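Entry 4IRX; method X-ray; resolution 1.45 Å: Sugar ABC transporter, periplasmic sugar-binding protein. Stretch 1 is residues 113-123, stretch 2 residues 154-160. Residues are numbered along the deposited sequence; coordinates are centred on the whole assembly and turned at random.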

ATOM      1  N   ASN A 113       1.842  -6.050   6.639  1.00  7.62           N
ATOM      2  CA  ASN A 113       0.540  -6.038   5.994  1.00  7.31           C
ATOM      3  C   ASN A 113      -0.369  -7.179   6.403  1.00  9.93           C
ATOM      4  O   ASN A 113      -1.601  -7.030   6.388  1.00 10.76           O
ATOM      5  CB  ASN A 113       0.715  -5.956   4.478  1.00  9.33           C
ATOM      6  CG  ASN A 113       0.990  -4.531   4.011  1.00 10.37           C
ATOM      7  OD1 ASN A 113       0.230  -3.617   4.334  1.00 11.92           O
ATOM      8  ND2 ASN A 113       2.102  -4.326   3.303  1.00 12.88           N
ATOM      9  N   VAL A 114       0.230  -8.305   6.807  1.00 10.08           N
ATOM     10  CA  VAL A 114      -0.556  -9.364   7.433  1.00 11.38           C
ATOM     11  C   VAL A 114      -1.212  -8.847   8.719  1.00 11.16           C
ATOM     12  O   VAL A 114      -2.412  -9.036   8.935  1.00 11.45           O
ATOM     13  CB  VAL A 114       0.279 -10.626   7.742  1.00 10.94           C
ATOM     14  CG1 VAL A 114      -0.609 -11.650   8.464  1.00 13.49           C
ATOM     15  CG2 VAL A 114       0.888 -11.223   6.459  1.00 11.09           C
ATOM     16  N   ALA A 115      -0.446  -8.159   9.568  1.00 10.41           N
ATOM     17  CA  ALA A 115      -1.030  -7.592  10.774  1.00 11.25           C
ATOM     18  C   ALA A 115      -2.085  -6.556  10.421  1.00 11.10           C
ATOM     19  O   ALA A 115      -3.090  -6.450  11.106  1.00 11.08           O
ATOM     20  CB  ALA A 115       0.036  -6.976  11.656  1.00 12.24           C
ATOM     21  N   GLY A 116      -1.853  -5.774   9.362  1.00 10.42           N
ATOM     22  CA  GLY A 116      -2.861  -4.796   8.945  1.00  9.68           C
ATOM     23  C   GLY A 116      -4.182  -5.393   8.515  1.00  8.32           C
ATOM     24  O   GLY A 116      -5.239  -4.930   8.950  1.00 10.31           O
ATOM     25  N   GLY A 117      -4.107  -6.432   7.682  1.00  8.42           N
ATOM     26  CA  GLY A 117      -5.295  -7.140   7.255  1.00  8.81           C
ATOM     27  C   GLY A 117      -5.991  -7.800   8.431  1.00  9.33           C
ATOM     28  O   GLY A 117      -7.227  -7.758   8.559  1.00  9.42           O
ATOM     29  N   ARG A 118      -5.195  -8.380   9.327  1.00 10.53           N
ATOM     30  CA  ARG A 118      -5.755  -9.038  10.512  1.00 11.34           C
ATOM     31  C   ARG A 118      -6.473  -8.033  11.428  1.00 10.18           C
ATOM     32  O   ARG A 118      -7.514  -8.358  12.005  1.00 10.83           O
ATOM     33  CB  ARG A 118      -4.655  -9.820  11.276  1.00  9.18           C
ATOM     34  CG  ARG A 118      -5.130 -10.511  12.541  1.00  9.36           C
ATOM     35  CD  ARG A 118      -6.104 -11.573  12.171  1.00 12.30           C
ATOM     36  NE  ARG A 118      -6.701 -12.284  13.311  1.00 12.80           N
ATOM     37  CZ  ARG A 118      -6.437 -13.551  13.631  1.00 12.21           C
ATOM     38  NH1 ARG A 118      -5.512 -14.243  12.957  1.00 12.91           N
ATOM     39  NH2 ARG A 118      -7.096 -14.128  14.642  1.00 13.57           N
ATOM     40  N   ALA A 119      -5.945  -6.819  11.553  1.00  9.13           N
ATOM     41  CA  ALA A 119      -6.626  -5.762  12.326  1.00  8.91           C
ATOM     42  C   ALA A 119      -8.014  -5.446  11.783  1.00 10.77           C
ATOM     43  O   ALA A 119      -8.965  -5.248  12.543  1.00  9.71           O
ATOM     44  CB  ALA A 119      -5.789  -4.488  12.343  1.00 11.39           C
HETATM   45  N   MSE A 120      -8.119  -5.362  10.464  1.00 11.32           N
HETATM   46  CA  MSE A 120      -9.434  -5.135   9.826  1.00 10.12           C
HETATM   47  C   MSE A 120     -10.408  -6.252  10.157  1.00 11.25           C
HETATM   48  O   MSE A 120     -11.544  -6.000  10.532  1.00 10.33           O
HETATM   49  CB  MSE A 120      -9.270  -5.095   8.301  1.00  9.12           C
HETATM   50  CG  MSE A 120      -8.320  -4.016   7.793  1.00 12.91           C
HETATM   51 SE   MSE A 120      -8.126  -4.100   5.849  0.58 13.29          SE
HETATM   52  CE  MSE A 120      -9.568  -2.873   5.337  1.00 15.90           C
ATOM     53  N   ALA A 121      -9.978  -7.499   9.985  1.00  9.43           N
ATOM     54  CA  ALA A 121     -10.853  -8.637  10.257  1.00  7.88           C
ATOM     55  C   ALA A 121     -11.197  -8.738  11.748  1.00  9.46           C
ATOM     56  O   ALA A 121     -12.322  -9.097  12.095  1.00  8.95           O
ATOM     57  CB  ALA A 121     -10.195  -9.966   9.764  1.00 10.26           C
ATOM     58  N   ASP A 122     -10.231  -8.441  12.613  1.00  8.32           N
ATOM     59  CA  ASP A 122     -10.457  -8.505  14.062  1.00 10.49           C
ATOM     60  C   ASP A 122     -11.501  -7.472  14.450  1.00  9.72           C
ATOM     61  O   ASP A 122     -12.343  -7.735  15.313  1.00 11.33           O
ATOM     62  CB  ASP A 122      -9.160  -8.323  14.876  1.00 10.74           C
ATOM     63  CG  ASP A 122      -8.267  -9.556  14.867  1.00 12.00           C
ATOM     64  OD1 ASP A 122      -8.701 -10.647  14.444  1.00 13.95           O
ATOM     65  OD2 ASP A 122      -7.087  -9.407  15.270  1.00 17.24           O
ATOM     66  N   TRP A 123     -11.467  -6.316  13.800  1.00  9.53           N
ATOM     67  CA  TRP A 123     -12.511  -5.322  13.996  1.00  9.37           C
ATOM     68  C   TRP A 123     -13.893  -5.871  13.645  1.00 10.47           C
ATOM     69  O   TRP A 123     -14.881  -5.635  14.372  1.00 10.11           O
ATOM     70  CB  TRP A 123     -12.221  -4.010  13.222  1.00 10.43           C
ATOM     71  CG  TRP A 123     -13.317  -2.993  13.401  1.00 11.34           C
ATOM     72  CD1 TRP A 123     -13.396  -2.006  14.336  1.00 16.16           C
ATOM     73  CD2 TRP A 123     -14.515  -2.915  12.626  1.00 16.41           C
ATOM     74  NE1 TRP A 123     -14.580  -1.307  14.186  1.00 17.80           N
ATOM     75  CE2 TRP A 123     -15.281  -1.844  13.137  1.00 17.41           C
ATOM     76  CE3 TRP A 123     -15.012  -3.642  11.546  1.00 17.22           C
ATOM     77  CZ2 TRP A 123     -16.530  -1.489  12.596  1.00 17.21           C
ATOM     78  CZ3 TRP A 123     -16.253  -3.283  11.005  1.00 20.22           C
ATOM     79  CH2 TRP A 123     -16.987  -2.219  11.533  1.00 20.08           C
TER
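Stretch 2 154-160: HDGLAAG

Where two helices pack closely, the distance between their axes is set largely by the residues at the crossing point, and a glycine placed there lets the backbones approach more nearly than bulkier residues usually allow. The pairing of residues 154-160 with residues 113-123 in this periplasmic sugar-binding protein is a compact example. Both segments are helical, the first helix continuing beyond Trp-123 and the second having begun before His-154. Their N-to-C directions run the same way, inclined by 35°, and the axes come within 7.6 Å of each other. The surface buried between them is modest, 279 Å² summed over both sides, and no direct hydrogen bond crosses the interface; the fit rests on van der Waals contact, supplemented by two bridging waters.

The second helix enters with His-154, whose CA-to-CB bond points away from the first helix and whose side chain makes no contact with it. Its carbonyl serves the helix itself, accepting the backbone hydrogen bond from Ala-158 N. Asp-155 follows with its CA-to-CB bond directed toward the partner. Its chi1 is m, and its CB lies 3.5 Å from NH1 of Arg-118, while OD2 rests 4.0 Å from CG1 of Val-114. Despite their opposite charges, Arg-118 and Asp-155 do not pair directly: a water stands between them, accepting from Arg-118 NH1 at 3.0 Å and donating to Asp-155 OD2 at 2.8 Å.

Gly-156 is the centre of the arrangement. Its CA lies 4.9 Å from the CA of Ala-121, the nearest such approach between the two stretches, and only 3.6 Å from Ala-121 CB. A CB built at ideal geometry on Gly-156 would fall 2.5 Å from Ala-121 CB, a clash, so the absence of a side chain is what makes this spacing possible. The bare backbone also receives the arginine: Gly-156 CA is 3.3 Å from Arg-118 NE and, together with Asp-155 C, lies over one face of the guanidinium. That group is held from its own helix by a salt bridge, with Arg-118 NE donating to Asp-122 OD1 at 2.8 Å. The same carboxylate oxygen is tied to the second helix by another water, which donates to Asp-122 OD1 at 2.8 Å and to Gly-156 O at 2.9 Å.

Leu-157 extends the apolar part of the contact. Its CA-to-CB bond points sideways, but with chi1 m and chi2 t the end of the side chain comes nearer, bringing CD2 to 3.9 Å from Ala-121 CB. The small alanine thus meets both the bare glycine backbone and the leucine methyl. Ala-158 is out of reach, whereas Ala-159, one turn beyond Asp-155, again points toward the first helix and sets its CB 3.7 Å from Arg-118 NH2. At Gly-160 the contact has ended, although its N still donates to Gly-156 O at 3.1 Å and continues the helical ladder.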

ATOM      1  N   HIS A 154      -8.253 -12.935   5.794  1.00  8.51           N
ATOM      2  CA  HIS A 154      -8.646 -14.327   5.805  1.00 10.13           C
ATOM      3  C   HIS A 154      -8.396 -14.960   7.161  1.00  9.83           C
ATOM      4  O   HIS A 154      -9.244 -15.691   7.674  1.00 11.29           O
ATOM      5  CB  HIS A 154      -7.859 -15.090   4.746  1.00  9.56           C
ATOM      6  CG  HIS A 154      -8.233 -14.739   3.341  1.00 10.32           C
ATOM      7  ND1 HIS A 154      -7.500 -15.162   2.262  1.00 12.56           N
ATOM      8  CD2 HIS A 154      -9.265 -14.011   2.850  1.00 10.24           C
ATOM      9  CE1 HIS A 154      -8.078 -14.730   1.150  1.00 12.91           C
ATOM     10  NE2 HIS A 154      -9.137 -14.014   1.481  1.00 12.70           N
ATOM     11  N   ASP A 155      -7.212 -14.713   7.727  1.00 11.10           N
ATOM     12  CA  ASP A 155      -6.857 -15.280   9.039  1.00 14.04           C
ATOM     13  C   ASP A 155      -7.896 -14.893  10.103  1.00  9.27           C
ATOM     14  O   ASP A 155      -8.386 -15.749  10.845  1.00 12.18           O
ATOM     15  CB  ASP A 155      -5.496 -14.774   9.539  1.00 12.53           C
ATOM     16  CG  ASP A 155      -4.300 -15.321   8.758  1.00 15.35           C
ATOM     17  OD1 ASP A 155      -4.433 -16.309   8.016  1.00 19.41           O
ATOM     18  OD2 ASP A 155      -3.205 -14.705   8.889  1.00 19.83           O
ATOM     19  N   GLY A 156      -8.250 -13.607  10.159  1.00  8.20           N
ATOM     20  CA  GLY A 156      -9.135 -13.142  11.204  1.00  8.23           C
ATOM     21  C   GLY A 156     -10.560 -13.626  11.011  1.00 10.44           C
ATOM     22  O   GLY A 156     -11.223 -13.993  11.982  1.00 11.19           O
ATOM     23  N   LEU A 157     -11.030 -13.648   9.766  1.00 11.17           N
ATOM     24  CA  LEU A 157     -12.372 -14.148   9.522  1.00  9.06           C
ATOM     25  C   LEU A 157     -12.482 -15.679   9.673  1.00 10.58           C
ATOM     26  O   LEU A 157     -13.502 -16.167  10.156  1.00 11.68           O
ATOM     27  CB  LEU A 157     -12.905 -13.677   8.153  1.00  8.84           C
ATOM     28  CG  LEU A 157     -12.945 -12.140   8.027  1.00  8.17           C
ATOM     29  CD1 LEU A 157     -13.515 -11.744   6.666  1.00 11.71           C
ATOM     30  CD2 LEU A 157     -13.741 -11.506   9.177  1.00 11.76           C
ATOM     31  N   ALA A 158     -11.439 -16.424   9.298  1.00  9.80           N
ATOM     32  CA  ALA A 158     -11.417 -17.868   9.510  1.00  9.07           C
ATOM     33  C   ALA A 158     -11.457 -18.138  11.006  1.00 11.40           C
ATOM     34  O   ALA A 158     -12.135 -19.058  11.464  1.00 10.47           O
ATOM     35  CB  ALA A 158     -10.187 -18.483   8.909  1.00  9.06           C
ATOM     36  N   ALA A 159     -10.737 -17.314  11.769  1.00 11.73           N
ATOM     37  CA  ALA A 159     -10.730 -17.476  13.223  1.00 11.69           C
ATOM     38  C   ALA A 159     -12.091 -17.223  13.828  1.00 14.47           C
ATOM     39  O   ALA A 159     -12.472 -17.845  14.822  1.00 18.68           O
ATOM     40  CB  ALA A 159      -9.728 -16.527  13.842  1.00 10.25           C
ATOM     41  N   GLY A 160     -12.843 -16.304  13.229  1.00 14.11           N
ATOM     42  CA  GLY A 160     -14.196 -16.044  13.669  1.00 13.56           C
ATOM     43  C   GLY A 160     -15.156 -17.180  13.366  1.00 10.72           C
ATOM     44  O   GLY A 160     -16.118 -17.410  14.110  1.00 14.85           O
TER
HETATM   45  O   HOH W   1      -3.177 -13.321  11.356  1.00 18.30           O
HETATM   46  O   HOH W   2     -10.396 -12.860  14.470  1.00 20.63           O